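Local coordinates for putative major capsid protein (Cafeteriavirus-dependent mavirus, PDB 6G44) that probably forms the shell of the virophage particle as a double jelly-roll capsid protein that assembles into trimers, at residues Asn329-Val337 / Val440-Met450; Ala349-Ile357 / Phe420-Phe428. All coordinates share one frame; numbering follows the deposited sequence. Where two conformers were deposited one is given.

In the fold
Following the chain from the N terminus, strand 319-328 leads into residues 329-337, which open contact 1 and enter strand 334-341. Next comes 349-357, the first half of contact 2, leading into strand 355-363. About sixty residues later, after several short helices, 420-428 returns and closes contact 2. Finally 440-450 closes contact 1, so the second loop lies wholly within the first. Strands 334-341 and 425-428 are neighbours in one sheet of the C-terminal jelly roll, while 355-363 and 448-457 are neighbours in the other. Each contact therefore ties one sheet to the other, and the two meet directly where Phe-335 and Val-337 pair with Phe-428 and Ile-426.

Contact 1: residues Asn329-Val337 / Val440-Met450; sequences NNVPSMFAV and VMANANKSINM
Val-331 packs with both branches against Val-440, Ala-444 and Ile-448. CG1, anti to the backbone N (chi1 -178°), touches Val-440 CG1 at 3.9 Å; CG2 turns to Ala-444 CB and Ile-448 CG2, 4.1 and 4.2 Å away. Valine suits the place because its two methyls meet these three neighbours while its CB rests against Met-441 O. A second apolar patch lies further along, where Phe-335 and Met-450 reach for each other from opposite directions. The methionine methyl CE settles over one face of the ring, 3.7 Å from its centroid. SD lies 4.1 Å from the same centroid, a Met-aromatic contact that suits a flexible thioether facing a flat, electron-rich surface. The backbone of Val-331 is gripped as well: Val-331 N donates to Ala-444 O (3.0 Å), and Asn-443 N donates to Val-331 O (2.9 Å). Both bonds use the type II turn Met-441 to Ala-444, whose third residue, Asn-443, adopts the positive phi (79°) that asparagine tolerates well. Asn-443 ND2 binds Asp-477, just as Asn-330 OD1 is bonded to Arg-476. Buried nearby, Asn-330 O has no polar partner. The turn's Ala-442 O bonds to Ser-33 of a second subunit. At the exposed margin a water lies 2.8 Å from Asn-329 O and also within reach of Asn-445 O. Around this contact, Phe-428 of strand 425-428 meets the Phe-335 ring and touches Met-450, and Met-328 of strand 319-328 packs on Phe-335 and Met-450. Strand 464-482 pairs with 334-341, where Ser-333 and Met-334 form a classic beta bulge opposite Ile-475.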
loop_
_atom_site.group_PDB
_atom_site.type_symbol
_atom_site.label_atom_id
_atom_site.label_comp_id
_atom_site.label_asym_id
_atom_site.label_seq_id
_atom_site.Cartn_x
_atom_site.Cartn_y
_atom_site.Cartn_z
ATOM N N ASN C 329 35.397 9.139 17.630
ATOM C CA ASN C 329 36.570 8.244 17.508
ATOM C C ASN C 329 36.508 7.266 16.320
ATOM O O ASN C 329 37.465 6.528 16.053
ATOM C CB ASN C 329 36.764 7.445 18.801
ATOM C CG ASN C 329 37.046 8.331 19.997
ATOM O OD1 ASN C 329 37.798 9.299 19.895
ATOM N ND2 ASN C 329 36.472 7.989 21.141
ATOM N N ASN C 330 35.373 7.250 15.611
ATOM C CA ASN C 330 35.136 6.343 14.495
ATOM C C ASN C 330 33.992 6.978 13.675
ATOM O O ASN C 330 33.379 7.938 14.142
ATOM C CB ASN C 330 34.791 4.945 15.019
ATOM C CG ASN C 330 33.616 4.958 15.961
ATOM O OD1 ASN C 330 32.473 5.145 15.527
ATOM N ND2 ASN C 330 33.879 4.778 17.262
ATOM N N VAL C 331 33.719 6.417 12.509
ATOM C CA VAL C 331 32.792 7.028 11.542
ATOM C C VAL C 331 31.439 6.292 11.588
ATOM O O VAL C 331 31.376 5.124 11.214
ATOM C CB VAL C 331 33.389 6.988 10.128
ATOM C CG1 VAL C 331 32.445 7.661 9.130
ATOM C CG2 VAL C 331 34.761 7.670 10.093
ATOM N N PRO C 332 30.372 6.962 12.092
ATOM C CA PRO C 332 29.054 6.301 12.077
ATOM C C PRO C 332 28.490 6.026 10.693
ATOM O O PRO C 332 28.857 6.660 9.713
ATOM C CB PRO C 332 28.144 7.287 12.805
ATOM C CG PRO C 332 29.070 8.103 13.660
ATOM C CD PRO C 332 30.312 8.231 12.835
ATOM N N SER C 333 27.551 5.104 10.669
ATOM C CA SER C 333 26.813 4.741 9.470
ATOM C C SER C 333 25.861 5.826 9.008
ATOM O O SER C 333 25.699 6.033 7.781
ATOM C CB SER C 333 26.009 3.474 9.750
ATOM O OG SER C 333 25.181 3.124 8.650
ATOM N N MET C 334 25.227 6.506 9.953
ATOM C CA MET C 334 24.238 7.512 9.587
ATOM C C MET C 334 24.151 8.575 10.666
ATOM O O MET C 334 24.449 8.323 11.832
ATOM C CB MET C 334 22.854 6.871 9.350
ATOM C CG MET C 334 21.832 7.799 8.668
ATOM S SD MET C 334 20.214 7.034 8.321
ATOM C CE MET C 334 20.619 5.885 7.031
ATOM N N PHE C 335 23.726 9.763 10.252
ATOM C CA PHE C 335 23.433 10.868 11.115
ATOM C C PHE C 335 22.008 11.322 10.921
ATOM O O PHE C 335 21.427 11.116 9.847
ATOM C CB PHE C 335 24.373 12.054 10.797
ATOM C CG PHE C 335 25.812 11.749 11.055
ATOM C CD1 PHE C 335 26.313 11.955 12.329
ATOM C CD2 PHE C 335 26.632 11.239 10.064
ATOM C CE1 PHE C 335 27.630 11.667 12.622
ATOM C CE2 PHE C 335 27.978 10.957 10.358
ATOM C CZ PHE C 335 28.442 11.175 11.638
ATOM N N ALA C 336 21.453 11.949 11.948
ATOM C CA ALA C 336 20.112 12.553 11.858
ATOM C C ALA C 336 20.174 13.946 12.472
ATOM O O ALA C 336 20.702 14.112 13.591
ATOM C CB ALA C 336 19.057 11.707 12.547
ATOM N N VAL C 337 19.622 14.920 11.772
ATOM C CA VAL C 337 19.592 16.313 12.219
ATOM C C VAL C 337 18.145 16.723 12.407
ATOM O O VAL C 337 17.310 16.523 11.507
ATOM C CB VAL C 337 20.252 17.234 11.176
ATOM C CG1 VAL C 337 20.254 18.683 11.666
ATOM C CG2 VAL C 337 21.655 16.771 10.872
ATOM N N VAL C 440 37.131 8.356 5.119
ATOM C CA VAL C 440 35.961 8.571 5.966
ATOM C C VAL C 440 34.807 7.746 5.398
ATOM O O VAL C 440 34.069 8.185 4.506
ATOM C CB VAL C 440 35.594 10.063 6.096
ATOM C CG1 VAL C 440 34.398 10.233 7.005
ATOM C CG2 VAL C 440 36.761 10.855 6.647
ATOM N N MET C 441 34.711 6.524 5.904
ATOM C CA MET C 441 33.753 5.509 5.476
ATOM C C MET C 441 33.036 4.969 6.712
ATOM O O MET C 441 33.639 4.860 7.775
ATOM C CB MET C 441 34.490 4.350 4.816
ATOM C CG MET C 441 35.242 4.729 3.552
ATOM S SD MET C 441 36.146 3.377 2.808
ATOM C CE MET C 441 34.813 2.396 2.145
ATOM N N ALA C 442 31.766 4.591 6.566
ATOM C CA ALA C 442 31.011 3.993 7.649
ATOM C C ALA C 442 31.784 2.816 8.229
ATOM O O ALA C 442 32.278 1.958 7.482
ATOM C CB ALA C 442 29.656 3.528 7.149
ATOM N N ASN C 443 31.904 2.804 9.554
ATOM C CA ASN C 443 32.590 1.737 10.326
ATOM C C ASN C 443 34.114 1.844 10.316
ATOM O O ASN C 443 34.803 0.972 10.849
ATOM C CB ASN C 443 32.133 0.332 9.901
ATOM C CG ASN C 443 30.671 0.116 10.170
ATOM O OD1 ASN C 443 30.166 0.612 11.158
ATOM N ND2 ASN C 443 29.969 -0.585 9.267
ATOM N N ALA C 444 34.662 2.911 9.764
ATOM C CA ALA C 444 36.119 3.105 9.845
ATOM C C ALA C 444 36.495 3.516 11.258
ATOM O O ALA C 444 35.854 4.378 11.862
ATOM C CB ALA C 444 36.572 4.173 8.882
ATOM N N ASN C 445 37.584 2.933 11.766
ATOM C CA ASN C 445 38.121 3.348 13.066
ATOM C C ASN C 445 39.012 4.588 12.933
ATOM O O ASN C 445 40.141 4.633 13.419
ATOM C CB ASN C 445 38.883 2.199 13.728
ATOM C CG ASN C 445 39.219 2.500 15.172
ATOM O OD1 ASN C 445 38.592 3.350 15.803
ATOM N ND2 ASN C 445 40.228 1.812 15.699
ATOM N N LYS C 446 38.494 5.615 12.284
ATOM C CA LYS C 446 39.223 6.835 12.016
ATOM C C LYS C 446 38.522 7.925 12.806
ATOM O O LYS C 446 37.287 8.059 12.714
ATOM C CB LYS C 446 39.173 7.171 10.532
ATOM C CG LYS C 446 39.846 8.492 10.197
ATOM C CD LYS C 446 39.728 8.893 8.740
ATOM C CE LYS C 446 40.108 10.351 8.576
ATOM N NZ LYS C 446 41.522 10.617 9.012
ATOM N N SER C 447 39.286 8.713 13.566
ATOM C CA SER C 447 38.726 9.817 14.330
ATOM C C SER C 447 38.366 10.965 13.380
ATOM O O SER C 447 39.125 11.274 12.449
ATOM C CB SER C 447 39.718 10.307 15.400
ATOM O OG SER C 447 40.014 9.273 16.329
ATOM N N ILE C 448 37.209 11.569 13.601
ATOM C CA ILE C 448 36.756 12.722 12.825
ATOM C C ILE C 448 36.188 13.790 13.737
ATOM O O ILE C 448 35.784 13.522 14.873
ATOM C CB ILE C 448 35.695 12.342 11.752
ATOM C CG1 ILE C 448 34.451 11.689 12.392
ATOM C CG2 ILE C 448 36.341 11.461 10.697
ATOM C CD1 ILE C 448 33.295 11.510 11.416
ATOM N N ASN C 449 36.164 15.016 13.226
ATOM C CA ASN C 449 35.465 16.115 13.884
ATOM C C ASN C 449 34.403 16.647 12.937
ATOM O O ASN C 449 34.683 16.837 11.767
ATOM C CB ASN C 449 36.434 17.232 14.260
ATOM C CG ASN C 449 37.524 16.760 15.211
ATOM O OD1 ASN C 449 37.242 16.192 16.260
ATOM N ND2 ASN C 449 38.769 16.994 14.839
ATOM N N MET C 450 33.179 16.812 13.438
ATOM C CA MET C 450 32.056 17.313 12.641
ATOM C C MET C 450 31.428 18.541 13.298
ATOM O O MET C 450 31.283 18.607 14.505
ATOM C CB MET C 450 31.003 16.209 12.477
ATOM C CG MET C 450 29.787 16.623 11.640
ATOM S SD MET C 450 28.469 15.371 11.539
ATOM C CE MET C 450 29.142 14.394 10.242
HETATM O O HOH W 1 40.246 6.349 16.217
#

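Contact 2: residues Ala349-Ile357 / Phe420-Phe428; sequences APDQLAGII and FGAGSVIFF
Ser-424 OG accepts the backbone N-H of Ile-356 in a nearly straight bond (2.8 Å, 169° at the hydrogen), while Ser-424 N donates to Ala-354 O at 3.0 Å. One small polar residue thus holds two points of the facing chain, and serine suits the place because its hydroxyl can accept here and still bond to Phe-394 O. Leu-353 N donates to Ala-422 O (2.8 Å), a second backbone bond on the other side of Gly-423. That glycine is required: its positive phi of 112° is part of a backbone shape that would jam a side chain against the preceding carbonyl, and a CB would run into the O atoms of Leu-353 and Ala-354. Aliphatic branches pack beside these bonds, with Leu-353 CD1 on Val-425 CG2 at 3.9 Å and Ile-356 CG2 on Ile-426 CD1 at 3.7 Å. In the second shell, the Gln-352 chain bends at chi2 (75°), folding its amide back so that NE2 donates to Leu-353 O at 2.9 Å; OE1 is held by Asn-152. A water bridges Leu-353 O and Gly-421 O, and another links Ala-354 O with Ser-424 O. Helix 375-384 backs Ile-426 through Leu-378 and Leu-381. Beyond the contact, strand 355-363 pairs with 448-457 and strand 425-428 with 334-341, so the contact joins the two facing antiparallel sheets of a viral jelly roll near one end of these strands.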
loop_
_atom_site.group_PDB
_atom_site.type_symbol
_atom_site.label_atom_id
_atom_site.label_comp_id
_atom_site.label_asym_id
_atom_site.label_seq_id
_atom_site.Cartn_x
_atom_site.Cartn_y
_atom_site.Cartn_z
ATOM N N ALA C 349 -0.913 17.966 22.148
ATOM C CA ALA C 349 -0.817 18.297 20.716
ATOM C C ALA C 349 0.384 17.637 20.077
ATOM O O ALA C 349 1.245 17.098 20.757
ATOM C CB ALA C 349 -0.697 19.809 20.568
ATOM N N PRO C 350 0.445 17.657 18.733
ATOM C CA PRO C 350 1.632 17.134 18.053
ATOM C C PRO C 350 2.931 17.791 18.498
ATOM O O PRO C 350 2.970 18.985 18.840
ATOM C CB PRO C 350 1.350 17.475 16.587
ATOM C CG PRO C 350 -0.144 17.474 16.483
ATOM C CD PRO C 350 -0.550 18.143 17.759
ATOM N N ASP C 351 3.995 17.012 18.501
ATOM C CA ASP C 351 5.341 17.574 18.715
ATOM C C ASP C 351 5.711 18.531 17.581
ATOM O O ASP C 351 5.348 18.321 16.427
ATOM C CB ASP C 351 6.399 16.466 18.846
ATOM C CG ASP C 351 6.436 15.825 20.225
ATOM O OD1 ASP C 351 5.942 16.408 21.198
ATOM O OD2 ASP C 351 7.092 14.767 20.332
ATOM N N GLN C 352 6.435 19.590 17.922
ATOM C CA GLN C 352 6.844 20.601 16.968
ATOM C C GLN C 352 8.349 20.581 16.724
ATOM O O GLN C 352 9.157 20.665 17.663
ATOM C CB GLN C 352 6.459 21.972 17.496
ATOM C CG GLN C 352 6.781 23.114 16.554
ATOM C CD GLN C 352 5.807 23.158 15.402
ATOM O OE1 GLN C 352 4.658 23.582 15.581
ATOM N NE2 GLN C 352 6.226 22.686 14.242
ATOM N N LEU C 353 8.710 20.480 15.455
ATOM C CA LEU C 353 10.061 20.661 14.982
ATOM C C LEU C 353 10.059 21.896 14.097
ATOM O O LEU C 353 9.005 22.365 13.660
ATOM C CB LEU C 353 10.536 19.460 14.168
ATOM C CG LEU C 353 10.361 18.082 14.807
ATOM C CD1 LEU C 353 10.749 16.979 13.823
ATOM C CD2 LEU C 353 11.187 17.929 16.085
ATOM N N ALA C 354 11.238 22.467 13.913
ATOM C CA ALA C 354 11.406 23.549 12.960
ATOM C C ALA C 354 11.472 23.008 11.524
ATOM O O ALA C 354 11.808 21.829 11.312
ATOM C CB ALA C 354 12.667 24.360 13.278
ATOM N N GLY C 355 11.190 23.886 10.556
ATOM C CA GLY C 355 11.369 23.546 9.131
ATOM C C GLY C 355 12.793 23.889 8.741
ATOM O O GLY C 355 13.150 25.077 8.726
ATOM N N ILE C 356 13.614 22.893 8.427
ATOM C CA ILE C 356 15.002 23.151 8.066
ATOM C C ILE C 356 15.049 23.489 6.569
ATOM O O ILE C 356 14.625 22.698 5.733
ATOM C CB ILE C 356 15.924 21.966 8.396
ATOM C CG1 ILE C 356 15.883 21.686 9.905
ATOM C CG2 ILE C 356 17.354 22.238 7.902
ATOM C CD1 ILE C 356 16.623 20.453 10.332
ATOM N N ILE C 357 15.618 24.651 6.256
ATOM C CA ILE C 357 15.709 25.155 4.879
ATOM C C ILE C 357 17.142 25.163 4.354
ATOM O O ILE C 357 17.347 25.341 3.153
ATOM C CB ILE C 357 15.081 26.574 4.737
ATOM C CG1 ILE C 357 15.849 27.610 5.554
ATOM C CG2 ILE C 357 13.599 26.549 5.134
ATOM C CD1 ILE C 357 15.469 29.040 5.212
ATOM N N PHE C 420 0.952 24.438 10.544
ATOM C CA PHE C 420 2.264 24.219 9.914
ATOM C C PHE C 420 2.628 22.762 9.840
ATOM O O PHE C 420 2.162 21.936 10.645
ATOM C CB PHE C 420 3.367 25.002 10.635
ATOM C CG PHE C 420 3.150 26.482 10.584
ATOM C CD1 PHE C 420 2.364 27.123 11.539
ATOM C CD2 PHE C 420 3.715 27.235 9.573
ATOM C CE1 PHE C 420 2.127 28.481 11.453
ATOM C CE2 PHE C 420 3.478 28.598 9.484
ATOM C CZ PHE C 420 2.691 29.218 10.427
ATOM N N GLY C 421 3.482 22.433 8.880
ATOM C CA GLY C 421 4.082 21.106 8.890
ATOM C C GLY C 421 4.795 20.842 10.199
ATOM O O GLY C 421 5.338 21.765 10.835
ATOM N N ALA C 422 4.831 19.578 10.608
ATOM C CA ALA C 422 5.464 19.234 11.883
ATOM C C ALA C 422 6.948 19.564 11.895
ATOM O O ALA C 422 7.522 19.800 12.959
ATOM C CB ALA C 422 5.262 17.768 12.219
ATOM N N GLY C 423 7.575 19.547 10.723
ATOM C CA GLY C 423 8.970 19.962 10.572
ATOM C C GLY C 423 9.900 18.813 10.216
ATOM O O GLY C 423 9.456 17.712 9.919
ATOM N N SER C 424 11.205 19.106 10.201
ATOM C CA SER C 424 12.193 18.281 9.493
ATOM C C SER C 424 12.973 17.307 10.350
ATOM O O SER C 424 13.372 17.622 11.474
ATOM C CB SER C 424 13.225 19.157 8.790
ATOM O OG SER C 424 12.654 20.253 8.115
ATOM N N VAL C 425 13.265 16.152 9.768
ATOM C CA VAL C 425 14.394 15.327 10.214
ATOM C C VAL C 425 15.200 14.996 8.982
ATOM O O VAL C 425 14.651 14.484 8.007
ATOM C CB VAL C 425 13.960 14.018 10.906
ATOM C CG1 VAL C 425 15.166 13.205 11.339
ATOM C CG2 VAL C 425 13.090 14.340 12.121
ATOM N N ILE C 426 16.490 15.308 9.013
ATOM C CA ILE C 426 17.363 15.049 7.862
ATOM C C ILE C 426 18.323 13.910 8.197
ATOM O O ILE C 426 19.205 14.070 9.043
ATOM C CB ILE C 426 18.124 16.294 7.369
ATOM C CG1 ILE C 426 17.144 17.399 6.975
ATOM C CG2 ILE C 426 19.029 15.932 6.189
ATOM C CD1 ILE C 426 17.782 18.771 6.823
ATOM N N PHE C 427 18.163 12.784 7.530
ATOM C CA PHE C 427 19.045 11.635 7.649
ATOM C C PHE C 427 20.088 11.716 6.559
ATOM O O PHE C 427 19.735 11.908 5.379
ATOM C CB PHE C 427 18.264 10.322 7.509
ATOM C CG PHE C 427 17.287 10.063 8.625
ATOM C CD1 PHE C 427 17.714 9.495 9.818
ATOM C CD2 PHE C 427 15.919 10.354 8.495
ATOM C CE1 PHE C 427 16.814 9.224 10.834
ATOM C CE2 PHE C 427 15.023 10.061 9.516
ATOM C CZ PHE C 427 15.485 9.520 10.703
ATOM N N PHE C 428 21.379 11.629 6.915
ATOM C CA PHE C 428 22.460 11.585 5.905
ATOM C C PHE C 428 23.574 10.650 6.349
ATOM O O PHE C 428 23.781 10.454 7.553
ATOM C CB PHE C 428 23.004 12.991 5.565
ATOM C CG PHE C 428 23.869 13.606 6.644
ATOM C CD1 PHE C 428 25.241 13.412 6.648
ATOM C CD2 PHE C 428 23.317 14.437 7.630
ATOM C CE1 PHE C 428 26.033 13.959 7.651
ATOM C CE2 PHE C 428 24.110 15.007 8.602
ATOM C CZ PHE C 428 25.479 14.764 8.620
HETATM O O HOH W 2 7.727 23.382 11.419
HETATM O O HOH W 3 13.873 20.129 12.370
#